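Local coordinates for protein aldehyde dehydrogenase (Burkholderia thailandensis, PDB 5J6B) that probably oxidises aldehydes to carboxylic acids with an NADP coenzyme, as its family does, and is seen here with bound NADPH, at residues G60-L65 against G179-L184; R72-L77 against E123-E128; G145-V150 against T475-M480; I152-F157 against R229-S234. All coordinates share one frame; numbering follows the deposited sequence.

Contact 1 of 4, residues G60-L65 against G179-L184; sequences GAQKPL and GCPFVL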
loop_
_atom_site.group_PDB
_atom_site.type_symbol
_atom_site.label_atom_id
_atom_site.label_comp_id
_atom_site.label_asym_id
_atom_site.label_seq_id
_atom_site.Cartn_x
_atom_site.Cartn_y
_atom_site.Cartn_z
ATOM N N GLY A 60 22.910 15.041 19.777
ATOM C CA GLY A 60 23.523 16.023 18.900
ATOM C C GLY A 60 23.564 15.604 17.446
ATOM O O GLY A 60 23.612 16.465 16.565
ATOM N N ALA A 61 23.517 14.303 17.173
ATOM C CA ALA A 61 23.612 13.797 15.809
ATOM C C ALA A 61 22.274 13.751 15.076
ATOM O O ALA A 61 22.261 13.460 13.875
ATOM C CB ALA A 61 24.226 12.391 15.813
ATOM N N GLN A 62 21.156 14.026 15.760
ATOM C CA GLN A 62 19.843 13.869 15.132
ATOM C C GLN A 62 19.721 14.725 13.879
ATOM O O GLN A 62 19.372 14.223 12.804
ATOM C CB GLN A 62 18.731 14.227 16.120
ATOM C CG GLN A 62 18.580 13.254 17.250
ATOM C CD GLN A 62 17.511 13.680 18.220
ATOM O OE1 GLN A 62 16.371 13.241 18.123
ATOM N NE2 GLN A 62 17.870 14.555 19.163
ATOM N N LYS A 63 20.000 16.025 14.002
ATOM C CA LYS A 63 19.827 16.927 12.864
ATOM C C LYS A 63 20.778 16.599 11.720
ATOM O O LYS A 63 20.310 16.492 10.569
ATOM C CB LYS A 63 19.967 18.384 13.330
ATOM N N PRO A 64 22.087 16.402 11.946
ATOM C CA PRO A 64 22.961 15.985 10.832
ATOM C C PRO A 64 22.521 14.691 10.183
ATOM O O PRO A 64 22.517 14.588 8.950
ATOM C CB PRO A 64 24.332 15.834 11.503
ATOM C CG PRO A 64 24.269 16.723 12.692
ATOM C CD PRO A 64 22.861 16.649 13.179
ATOM N N LEU A 65 22.131 13.703 10.992
ATOM C CA LEU A 65 21.713 12.412 10.454
ATOM C C LEU A 65 20.425 12.555 9.656
ATOM O O LEU A 65 20.271 11.948 8.587
ATOM C CB LEU A 65 21.554 11.413 11.604
ATOM C CG LEU A 65 21.540 9.908 11.372
ATOM C CD1 LEU A 65 22.628 9.502 10.398
ATOM C CD2 LEU A 65 21.709 9.200 12.714
ATOM N N GLY A 179 17.458 6.700 9.746
ATOM C CA GLY A 179 18.087 7.927 10.207
ATOM C C GLY A 179 17.998 8.173 11.701
ATOM O O GLY A 179 17.998 9.332 12.133
ATOM N N CYS A 180 17.932 7.103 12.518
ATOM C CA CYS A 180 17.969 7.278 13.971
ATOM C C CYS A 180 19.377 7.079 14.483
ATOM O O CYS A 180 20.013 6.069 14.141
ATOM C CB CYS A 180 17.066 6.277 14.674
ATOM S SG CYS A 180 15.356 6.475 14.270
ATOM N N PRO A 181 19.882 7.970 15.321
ATOM C CA PRO A 181 21.121 7.654 16.044
ATOM C C PRO A 181 20.817 6.588 17.082
ATOM O O PRO A 181 19.685 6.458 17.547
ATOM C CB PRO A 181 21.519 8.984 16.692
ATOM C CG PRO A 181 20.252 9.752 16.795
ATOM C CD PRO A 181 19.313 9.270 15.695
ATOM N N PHE A 182 21.822 5.789 17.424
ATOM C CA PHE A 182 21.547 4.712 18.365
ATOM C C PHE A 182 22.771 4.428 19.219
ATOM O O PHE A 182 23.906 4.745 18.852
ATOM C CB PHE A 182 21.096 3.428 17.646
ATOM C CG PHE A 182 22.167 2.800 16.802
ATOM C CD1 PHE A 182 23.100 1.928 17.369
ATOM C CD2 PHE A 182 22.245 3.080 15.448
ATOM C CE1 PHE A 182 24.107 1.349 16.596
ATOM C CE2 PHE A 182 23.259 2.506 14.656
ATOM C CZ PHE A 182 24.184 1.631 15.234
ATOM N N VAL A 183 22.516 3.808 20.369
ATOM C CA VAL A 183 23.547 3.282 21.254
ATOM C C VAL A 183 23.247 1.803 21.457
ATOM O O VAL A 183 22.193 1.452 22.001
ATOM C CB VAL A 183 23.583 4.025 22.602
ATOM C CG1 VAL A 183 24.765 3.527 23.443
ATOM C CG2 VAL A 183 23.684 5.532 22.391
ATOM N N LEU A 184 24.162 0.937 21.025
ATOM C CA LEU A 184 23.953 -0.505 21.109
ATOM C C LEU A 184 24.741 -1.095 22.271
ATOM O O LEU A 184 25.946 -0.861 22.388
ATOM C CB LEU A 184 24.360 -1.203 19.810
ATOM C CG LEU A 184 24.442 -2.731 19.869
ATOM C CD1 LEU A 184 23.050 -3.382 20.129
ATOM C CD2 LEU A 184 25.071 -3.259 18.576
HETATM O O HOH W 1 17.663 11.703 13.298
#
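Q62 and P181 have CA atoms 6.4 Å apart, and L65 and G179 come closer still, with 5.8 Å between their CA atoms. This lays the last turns of helix 48-66 against the link that joins helix 164-178 to strand 182-185. That link belongs to a beta-alpha-beta crossover of the Rossmann-type coenzyme domain, in which strands 155-158 and 182-185 are parallel neighbours. G179 is the first residue beyond helix 164-178: its positive phi (82°) turns the chain out of helical geometry, and C180 and P181 then lead it towards the strand.

No direct hydrogen bond crosses between the two segments, so van der Waals packing carries the contact. L65 does most of it. Its CG stands anti to the backbone N (chi1 -161°), which extends the side chain towards the link; CG rests 3.7 Å from G179 O, and methyl CD2 reaches the peptide bond between C180 and P181, 3.4 Å from P181 N. The same methyl meets the proline ring at CD. One turn earlier, A61 CB faces P181 CB more loosely at 4.4 Å, while Q62 crosses the ring at a slant and touches it through its methylene, CG to CG. The amide end of Q62 is occupied elsewhere, NE2 bonding to V59 O in its own helix. L206 and P207 also pack on L65.

Polar contact is made through one water, which donates both of its protons across the gap: its oxygen lies 2.7 Å from G179 O and 3.1 Å from Q62 O.

Contact 2 of 4, residues R72-L77 against E123-E128; sequences RRQAIL and ESVRIE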
loop_
_atom_site.group_PDB
_atom_site.type_symbol
_atom_site.label_atom_id
_atom_site.label_comp_id
_atom_site.label_asym_id
_atom_site.label_seq_id
_atom_site.Cartn_x
_atom_site.Cartn_y
_atom_site.Cartn_z
ATOM N N ARG A 72 22.381 8.458 0.389
ATOM C CA ARG A 72 23.578 8.422 1.233
ATOM C C ARG A 72 23.464 7.335 2.295
ATOM O O ARG A 72 24.441 6.634 2.598
ATOM C CB ARG A 72 23.811 9.789 1.883
ATOM C CG ARG A 72 24.212 10.890 0.890
ATOM C CD ARG A 72 25.695 10.804 0.520
ATOM N NE ARG A 72 26.545 11.046 1.683
ATOM C CZ ARG A 72 26.833 12.257 2.163
ATOM N NH1 ARG A 72 26.342 13.343 1.574
ATOM N NH2 ARG A 72 27.609 12.380 3.237
ATOM N N ARG A 73 22.276 7.175 2.871
ATOM C CA ARG A 73 22.093 6.112 3.851
ATOM C C ARG A 73 22.222 4.747 3.198
ATOM O O ARG A 73 22.772 3.813 3.796
ATOM C CB ARG A 73 20.743 6.279 4.538
ATOM C CG ARG A 73 20.634 7.612 5.264
ATOM C CD ARG A 73 19.537 7.559 6.308
ATOM N NE ARG A 73 18.269 8.071 5.820
ATOM C CZ ARG A 73 17.804 9.285 6.096
ATOM N NH1 ARG A 73 18.510 10.121 6.850
ATOM N NH2 ARG A 73 16.630 9.663 5.613
ATOM N N GLN A 74 21.750 4.619 1.956
ATOM C CA GLN A 74 21.936 3.375 1.219
ATOM C C GLN A 74 23.415 3.067 1.017
ATOM O O GLN A 74 23.849 1.916 1.179
ATOM C CB GLN A 74 21.216 3.463 -0.127
ATOM C CG GLN A 74 21.298 2.195 -0.963
ATOM C CD GLN A 74 20.553 2.332 -2.277
ATOM O OE1 GLN A 74 20.732 3.305 -3.003
ATOM N NE2 GLN A 74 19.686 1.368 -2.570
ATOM N N ALA A 75 24.204 4.079 0.639
ATOM C CA ALA A 75 25.625 3.841 0.393
ATOM C C ALA A 75 26.337 3.427 1.674
ATOM O O ALA A 75 27.250 2.594 1.639
ATOM C CB ALA A 75 26.276 5.084 -0.207
ATOM N N ILE A 76 25.934 4.001 2.810
ATOM C CA ILE A 76 26.480 3.586 4.099
ATOM C C ILE A 76 26.171 2.115 4.350
ATOM O O ILE A 76 27.052 1.329 4.723
ATOM C CB ILE A 76 25.937 4.493 5.216
ATOM C CG1 ILE A 76 26.503 5.910 5.045
ATOM C CG2 ILE A 76 26.217 3.905 6.610
ATOM C CD1 ILE A 76 25.833 6.959 5.913
ATOM N N LEU A 77 24.914 1.714 4.121
ATOM C CA LEU A 77 24.538 0.319 4.323
ATOM C C LEU A 77 25.271 -0.603 3.344
ATOM O O LEU A 77 25.730 -1.689 3.729
ATOM C CB LEU A 77 23.013 0.176 4.204
ATOM C CG LEU A 77 22.291 0.664 5.467
ATOM C CD1 LEU A 77 20.819 1.043 5.211
ATOM C CD2 LEU A 77 22.369 -0.416 6.549
ATOM N N GLU A 123 15.620 -0.983 1.499
ATOM C CA GLU A 123 14.487 -0.275 2.090
ATOM C C GLU A 123 14.809 1.187 2.385
ATOM O O GLU A 123 13.888 2.005 2.493
ATOM C CB GLU A 123 14.040 -0.982 3.374
ATOM C CG GLU A 123 13.425 -2.369 3.143
ATOM C CD GLU A 123 12.138 -2.316 2.345
ATOM O OE1 GLU A 123 11.520 -1.232 2.262
ATOM O OE2 GLU A 123 11.738 -3.370 1.811
ATOM N N SER A 124 16.095 1.532 2.500
ATOM C CA SER A 124 16.471 2.889 2.869
ATOM C C SER A 124 16.009 3.915 1.847
ATOM O O SER A 124 15.851 5.089 2.196
ATOM C CB SER A 124 17.991 2.988 3.054
ATOM O OG SER A 124 18.665 2.851 1.809
ATOM N N VAL A 125 15.782 3.506 0.595
ATOM C CA VAL A 125 15.349 4.439 -0.436
ATOM C C VAL A 125 13.863 4.296 -0.756
ATOM O O VAL A 125 13.395 4.870 -1.743
ATOM C CB VAL A 125 16.197 4.301 -1.712
ATOM C CG1 VAL A 125 17.602 4.894 -1.507
ATOM C CG2 VAL A 125 16.281 2.840 -2.155
ATOM N N ARG A 126 13.107 3.541 0.043
ATOM C CA ARG A 126 11.665 3.426 -0.203
ATOM C C ARG A 126 10.871 3.496 1.096
ATOM O O ARG A 126 9.852 2.814 1.263
ATOM C CB ARG A 126 11.320 2.153 -0.988
ATOM C CG ARG A 126 12.250 0.991 -0.773
ATOM C CD ARG A 126 11.845 -0.267 -1.561
ATOM N NE ARG A 126 11.978 -0.163 -3.019
ATOM C CZ ARG A 126 13.123 -0.068 -3.692
ATOM N NH1 ARG A 126 14.301 -0.033 -3.065
ATOM N NH2 ARG A 126 13.091 0.009 -5.016
ATOM N N ILE A 127 11.292 4.354 2.024
ATOM C CA ILE A 127 10.547 4.487 3.276
ATOM C C ILE A 127 9.191 5.123 3.001
ATOM O O ILE A 127 9.094 6.188 2.377
ATOM C CB ILE A 127 11.355 5.282 4.305
ATOM C CG1 ILE A 127 12.554 4.432 4.749
ATOM C CG2 ILE A 127 10.459 5.691 5.479
ATOM C CD1 ILE A 127 13.328 4.986 5.918
ATOM N N GLU A 128 8.129 4.465 3.460
ATOM C CA GLU A 128 6.792 4.808 2.997
ATOM C C GLU A 128 6.336 6.157 3.537
ATOM O O GLU A 128 6.529 6.473 4.713
ATOM C CB GLU A 128 5.792 3.726 3.407
HETATM O O HOH W 2 16.255 6.792 4.332
#
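S124 OG presses against the flank of Q74, 3.3 Å from Q74 CB, where the turn after helix 103-123 meets helix 70-86. S124 holds OG between its backbone N and carbonyl carbon (chi1 69°), and from there the hydroxyl hydrogen-bonds A121 O in the preceding helical turn; Q74 supplies it with carbon only. Q74 has CG anti to the backbone N and continues extended (chi1 -178°, chi2 179°). This carries its amide up to V125, which meets it with both methyls from the same side: CG1 is 3.8 Å from Q74 OE1 and CG2 is 3.7 Å from Q74 NE2. L77 adds CD1 against S124 CB at 4.1 Å. The E123-R126 turn is type I.

Water 2 joins the segments, taking the N-H of R73 NE at 2.8 Å in the guanidinium plane and donating to S124 O, also at 2.8 Å. Q74 NE2 hydrogen-bonds E122 of a second subunit and makes a weak bond to A121 O, while V125 O accepts from N133 of a third subunit. The polar groups therefore bond mainly beyond this pair of segments: their direct touch is van der Waals, and Q74 and V125 also reach into the tetramer interfaces.

Contact 3 of 4, residues G145-V150 against T475-M480; sequences GYYKRV and TELRLM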
loop_
_atom_site.group_PDB
_atom_site.type_symbol
_atom_site.label_atom_id
_atom_site.label_comp_id
_atom_site.label_asym_id
_atom_site.label_seq_id
_atom_site.Cartn_x
_atom_site.Cartn_y
_atom_site.Cartn_z
ATOM N N GLY A 145 -4.305 15.859 2.779
ATOM C CA GLY A 145 -3.381 15.306 3.757
ATOM C C GLY A 145 -2.195 14.628 3.105
ATOM O O GLY A 145 -2.346 13.901 2.116
ATOM N N TYR A 146 -1.014 14.869 3.675
ATOM C CA TYR A 146 0.248 14.254 3.274
ATOM C C TYR A 146 0.967 13.802 4.534
ATOM O O TYR A 146 1.007 14.547 5.516
ATOM C CB TYR A 146 1.154 15.251 2.499
ATOM C CG TYR A 146 0.420 16.006 1.422
ATOM C CD1 TYR A 146 0.478 15.594 0.097
ATOM C CD2 TYR A 146 -0.360 17.119 1.733
ATOM C CE1 TYR A 146 -0.214 16.269 -0.891
ATOM C CE2 TYR A 146 -1.061 17.799 0.752
ATOM C CZ TYR A 146 -0.984 17.371 -0.559
ATOM O OH TYR A 146 -1.678 18.041 -1.542
ATOM N N TYR A 147 1.548 12.603 4.525
ATOM C CA TYR A 147 2.345 12.230 5.686
ATOM C C TYR A 147 3.645 11.575 5.239
ATOM O O TYR A 147 3.700 10.891 4.216
ATOM C CB TYR A 147 1.570 11.306 6.661
ATOM C CG TYR A 147 1.232 9.937 6.106
ATOM C CD1 TYR A 147 2.140 8.882 6.197
ATOM C CD2 TYR A 147 0.008 9.696 5.493
ATOM C CE1 TYR A 147 1.839 7.632 5.681
ATOM C CE2 TYR A 147 -0.303 8.446 4.979
ATOM C CZ TYR A 147 0.615 7.421 5.077
ATOM O OH TYR A 147 0.308 6.179 4.567
ATOM N N LYS A 148 4.698 11.806 6.011
ATOM C CA LYS A 148 5.967 11.124 5.817
ATOM C C LYS A 148 6.444 10.636 7.173
ATOM O O LYS A 148 5.978 11.100 8.214
ATOM C CB LYS A 148 7.017 12.041 5.172
ATOM C CG LYS A 148 7.377 13.260 6.004
ATOM C CD LYS A 148 8.377 14.154 5.265
ATOM C CE LYS A 148 8.605 15.473 5.979
ATOM N NZ LYS A 148 9.516 16.351 5.183
ATOM N N ARG A 149 7.386 9.703 7.155
ATOM C CA ARG A 149 7.963 9.159 8.375
ATOM C C ARG A 149 9.265 9.883 8.686
ATOM O O ARG A 149 10.085 10.108 7.790
ATOM C CB ARG A 149 8.204 7.657 8.227
ATOM C CG ARG A 149 6.954 6.910 7.954
ATOM C CD ARG A 149 7.202 5.420 7.873
ATOM N NE ARG A 149 5.974 4.672 8.130
ATOM C CZ ARG A 149 5.481 4.461 9.345
ATOM N NH1 ARG A 149 6.108 4.943 10.421
ATOM N NH2 ARG A 149 4.362 3.767 9.487
ATOM N N VAL A 150 9.434 10.277 9.941
ATOM C CA VAL A 150 10.649 10.951 10.392
ATOM C C VAL A 150 11.253 10.102 11.502
ATOM O O VAL A 150 10.556 9.281 12.116
ATOM C CB VAL A 150 10.367 12.399 10.855
ATOM C CG1 VAL A 150 9.908 13.252 9.686
ATOM C CG2 VAL A 150 9.349 12.415 12.008
ATOM N N THR A 475 10.322 5.172 13.532
ATOM C CA THR A 475 9.921 6.402 12.873
ATOM C C THR A 475 8.561 6.846 13.398
ATOM O O THR A 475 7.785 6.049 13.921
ATOM C CB THR A 475 9.870 6.249 11.342
ATOM O OG1 THR A 475 9.031 5.142 10.994
ATOM C CG2 THR A 475 11.274 6.045 10.769
ATOM N N GLU A 476 8.285 8.142 13.261
ATOM C CA GLU A 476 6.981 8.706 13.591
ATOM C C GLU A 476 6.336 9.264 12.333
ATOM O O GLU A 476 7.018 9.850 11.484
ATOM C CB GLU A 476 7.098 9.834 14.639
ATOM C CG GLU A 476 7.412 9.351 16.053
ATOM C CD GLU A 476 6.174 8.858 16.793
ATOM O OE1 GLU A 476 5.063 8.933 16.226
ATOM O OE2 GLU A 476 6.310 8.397 17.943
ATOM N N LEU A 477 5.018 9.118 12.228
ATOM C CA LEU A 477 4.300 9.838 11.185
ATOM C C LEU A 477 4.335 11.338 11.453
ATOM O O LEU A 477 4.153 11.789 12.583
ATOM C CB LEU A 477 2.849 9.368 11.096
ATOM C CG LEU A 477 2.587 7.943 10.613
ATOM C CD1 LEU A 477 1.073 7.727 10.417
ATOM C CD2 LEU A 477 3.322 7.683 9.330
ATOM N N ARG A 478 4.582 12.109 10.400
ATOM C CA ARG A 478 4.530 13.567 10.431
ATOM C C ARG A 478 3.514 13.966 9.359
ATOM O O ARG A 478 3.794 13.891 8.156
ATOM C CB ARG A 478 5.921 14.161 10.199
ATOM C CG ARG A 478 5.984 15.658 9.956
ATOM C CD ARG A 478 6.190 16.503 11.214
ATOM N NE ARG A 478 7.198 16.019 12.164
ATOM C CZ ARG A 478 8.492 16.356 12.182
ATOM N NH1 ARG A 478 9.019 17.169 11.269
ATOM N NH2 ARG A 478 9.274 15.871 13.138
ATOM N N LEU A 479 2.321 14.349 9.800
ATOM C CA LEU A 479 1.217 14.680 8.909
ATOM C C LEU A 479 1.287 16.151 8.529
ATOM O O LEU A 479 1.584 17.009 9.369
ATOM C CB LEU A 479 -0.128 14.387 9.592
ATOM C CG LEU A 479 -1.400 14.878 8.888
ATOM C CD1 LEU A 479 -1.692 14.070 7.629
ATOM C CD2 LEU A 479 -2.603 14.866 9.848
ATOM N N MET A 480 1.024 16.442 7.257
ATOM C CA MET A 480 0.811 17.811 6.810
ATOM C C MET A 480 -0.609 17.913 6.274
ATOM O O MET A 480 -0.980 17.164 5.363
ATOM C CB MET A 480 1.827 18.236 5.742
ATOM C CG MET A 480 1.605 19.682 5.278
ATOM S SD MET A 480 2.849 20.304 4.126
ATOM C CE MET A 480 2.673 19.141 2.775
HETATM O O HOH W 3 4.959 4.930 12.934
#
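T475 OG1 is gripped by two partners: R149 NH1 donates to it across the strands at 3.0 Å, and the hydroxyl bonds I471 O of helix 467-473. The R149 bond is bent, with 133° at the hydrogen, and OG1 sits 29° out of the guanidinium plane. Water 3, by contrast, lies in that plane and accepts from R149 NH1 at 2.8 Å. L477 CD2 covers one guanidinium face, 3.9 Å above its centre, and also reaches Y147 CD1 at 3.6 Å.

On the other face of the sheet, V150 crosses R478 at about a right angle and sets CG1 over the R478 guanidinium, with CG2 3.6 Å from NH2; R478 NH1 hydrogen-bonds W431 O of the fourth subunit. Farther along, the methyl end of M480 touches the Y146 ring, CE to CD2 at 3.8 Å.

The backbones form an antiparallel ladder, with paired bonds at Y146-M480, K148-R478 and V150-E476. Strand 143-151 is the middle one of three, between 130-133 and 475-483. R66 of helix 48-66 packs on V150 and R478, and L479 and M480 carry the sheet on as a parallel ladder into a strand of the fourth subunit, consistent with the oligomerisation sheet of aldehyde dehydrogenases.

Contact 4 of 4, residues I152-F157 against R229-S234; sequences IGPCSF and RFKLLS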
loop_
_atom_site.group_PDB
_atom_site.type_symbol
_atom_site.label_atom_id
_atom_site.label_comp_id
_atom_site.label_asym_id
_atom_site.label_seq_id
_atom_site.Cartn_x
_atom_site.Cartn_y
_atom_site.Cartn_z
ATOM N N ILE A 152 12.382 8.552 14.952
ATOM C CA ILE A 152 11.752 8.684 16.266
ATOM C C ILE A 152 12.651 9.457 17.226
ATOM O O ILE A 152 12.162 10.100 18.168
ATOM C CB ILE A 152 11.381 7.303 16.843
ATOM C CG1 ILE A 152 10.514 7.461 18.093
ATOM C CG2 ILE A 152 12.632 6.493 17.208
ATOM C CD1 ILE A 152 9.942 6.140 18.600
ATOM N N GLY A 153 13.963 9.427 17.004
ATOM C CA GLY A 153 14.910 10.017 17.923
ATOM C C GLY A 153 15.991 9.012 18.253
ATOM O O GLY A 153 16.112 7.975 17.596
ATOM N N PRO A 154 16.804 9.297 19.272
ATOM C CA PRO A 154 17.874 8.358 19.643
ATOM C C PRO A 154 17.308 7.037 20.152
ATOM O O PRO A 154 16.353 7.005 20.924
ATOM C CB PRO A 154 18.639 9.105 20.748
ATOM C CG PRO A 154 18.239 10.553 20.608
ATOM C CD PRO A 154 16.823 10.524 20.087
ATOM N N CYS A 155 17.915 5.936 19.721
ATOM C CA CYS A 155 17.428 4.600 20.031
ATOM C C CYS A 155 18.401 3.858 20.939
ATOM O O CYS A 155 19.612 3.889 20.724
ATOM C CB CYS A 155 17.209 3.789 18.755
ATOM S SG CYS A 155 15.879 4.446 17.708
ATOM N N SER A 156 17.855 3.176 21.937
ATOM C CA SER A 156 18.621 2.294 22.805
ATOM C C SER A 156 18.405 0.851 22.345
ATOM O O SER A 156 17.264 0.386 22.274
ATOM C CB SER A 156 18.186 2.490 24.258
ATOM O OG SER A 156 18.836 1.588 25.127
ATOM N N PHE A 157 19.496 0.146 22.028
ATOM C CA PHE A 157 19.443 -1.226 21.536
ATOM C C PHE A 157 20.167 -2.144 22.514
ATOM O O PHE A 157 21.297 -1.856 22.923
ATOM C CB PHE A 157 20.094 -1.361 20.141
ATOM C CG PHE A 157 19.376 -0.619 19.041
ATOM C CD1 PHE A 157 18.003 -0.367 19.121
ATOM C CD2 PHE A 157 20.074 -0.180 17.919
ATOM C CE1 PHE A 157 17.340 0.314 18.098
ATOM C CE2 PHE A 157 19.421 0.503 16.893
ATOM C CZ PHE A 157 18.044 0.749 16.986
ATOM N N ARG A 229 16.482 10.720 27.272
ATOM C CA ARG A 229 16.857 11.189 25.941
ATOM C C ARG A 229 16.652 10.114 24.872
ATOM O O ARG A 229 16.515 10.455 23.691
ATOM C CB ARG A 229 18.305 11.691 25.954
ATOM C CG ARG A 229 18.476 12.975 26.768
ATOM C CD ARG A 229 19.946 13.279 27.108
ATOM N NE ARG A 229 20.513 12.265 27.991
ATOM C CZ ARG A 229 21.790 12.212 28.344
ATOM N NH1 ARG A 229 22.645 13.134 27.908
ATOM N NH2 ARG A 229 22.215 11.241 29.136
ATOM N N PHE A 230 16.621 8.835 25.257
ATOM C CA PHE A 230 16.231 7.774 24.335
ATOM C C PHE A 230 14.732 7.843 24.095
ATOM O O PHE A 230 13.953 7.930 25.049
ATOM C CB PHE A 230 16.566 6.394 24.906
ATOM C CG PHE A 230 18.021 6.027 24.881
ATOM C CD1 PHE A 230 18.736 6.030 23.699
ATOM C CD2 PHE A 230 18.643 5.600 26.043
ATOM C CE1 PHE A 230 20.078 5.641 23.685
ATOM C CE2 PHE A 230 19.963 5.219 26.041
ATOM C CZ PHE A 230 20.689 5.242 24.862
ATOM N N LYS A 231 14.329 7.748 22.827
ATOM C CA LYS A 231 12.924 7.729 22.440
ATOM C C LYS A 231 12.405 6.329 22.133
ATOM O O LYS A 231 11.182 6.142 21.996
ATOM C CB LYS A 231 12.707 8.635 21.222
ATOM C CG LYS A 231 12.879 10.117 21.541
ATOM C CD LYS A 231 11.662 10.609 22.304
ATOM C CE LYS A 231 11.797 12.054 22.731
ATOM N NZ LYS A 231 10.507 12.519 23.338
ATOM N N LEU A 232 13.295 5.345 22.046
ATOM C CA LEU A 232 12.931 3.963 21.770
ATOM C C LEU A 232 13.904 3.077 22.527
ATOM O O LEU A 232 15.113 3.323 22.491
ATOM C CB LEU A 232 12.995 3.642 20.262
ATOM C CG LEU A 232 12.935 2.152 19.887
ATOM C CD1 LEU A 232 11.584 1.576 20.289
ATOM C CD2 LEU A 232 13.136 1.920 18.389
ATOM N N LEU A 233 13.375 2.088 23.242
ATOM C CA LEU A 233 14.156 0.966 23.737
ATOM C C LEU A 233 13.751 -0.255 22.928
ATOM O O LEU A 233 12.583 -0.645 22.947
ATOM C CB LEU A 233 13.912 0.709 25.224
ATOM C CG LEU A 233 14.415 -0.656 25.720
ATOM C CD1 LEU A 233 15.951 -0.764 25.610
ATOM C CD2 LEU A 233 13.961 -0.939 27.161
ATOM N N SER A 234 14.703 -0.864 22.230
ATOM C CA SER A 234 14.430 -2.110 21.522
ATOM C C SER A 234 15.317 -3.204 22.101
ATOM O O SER A 234 16.542 -3.176 21.930
ATOM C CB SER A 234 14.643 -1.961 20.015
ATOM O OG SER A 234 14.347 -3.194 19.385
#
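S156 stands over the face of the F230 ring, its CB 3.4 Å from the ring centroid and only 4° off the ring normal, a well-centred CH-pi contact. It forms where strands 155-158 and 232-236, adjacent and parallel in the Rossmann-type coenzyme domain, begin; their short axes diverge by 17°. F230 precedes its strand, and with CG anti to its carbonyl carbon (chi1 -75°) the ring swings back beneath the first strand. P154 O lies near the ring plane at its edge, and V183 of strand 182-185 and I55 of helix 48-66 also pack on the ring.

Within the strands, the side of the sheet opposite S156 holds two further pairs: C155 SG rests on L232 CD2 at 3.8 Å, and F157 CD1 touches S234 CB. I152 lies ahead of its strand; it crosses L232 at about a right angle with its CG2 branch and meets K231 CB with CG1.

Three backbone bonds fix the register: K231 N to P154 O at 2.9 Å, S156 N to L232 O at 2.8 Å and S234 N to S156 O at 2.9 Å, the last two nearly straight. P154 O is thus taken by K231, and the buried L232 N is left without any partner.

The side chain of L233 lies about 7 Å from the bound NADPH, so this end of the contact is near the coenzyme without touching it through L233. S156 has OG anti to its backbone N; there OG bonds F224 O, and L233 CD1 comes within 3.8 Å of it.

Contacts 1, 2 and 4 are buried, whereas contact 3 is only partly so and lies in a three-stranded sheet that another subunit extends. Contacts 1 and 4 reach the same coenzyme-domain sheet: P181 O with C155 N and V183 N with C155 O are probable hydrogen bonds, each 2.9 Å. Helices 48-66 and 70-86, consecutive in the chain, carry contacts 1 and 2, both lacking direct hydrogen bonds between their segments but bridged by a water. Contacts 3 and 4 instead rest on strand-to-strand backbone bonds, antiparallel and parallel respectively. Contacts 2 and 3 both send polar side chains into neighbouring subunits, whereas contact 4 adds the buried CH-pi packing of F230.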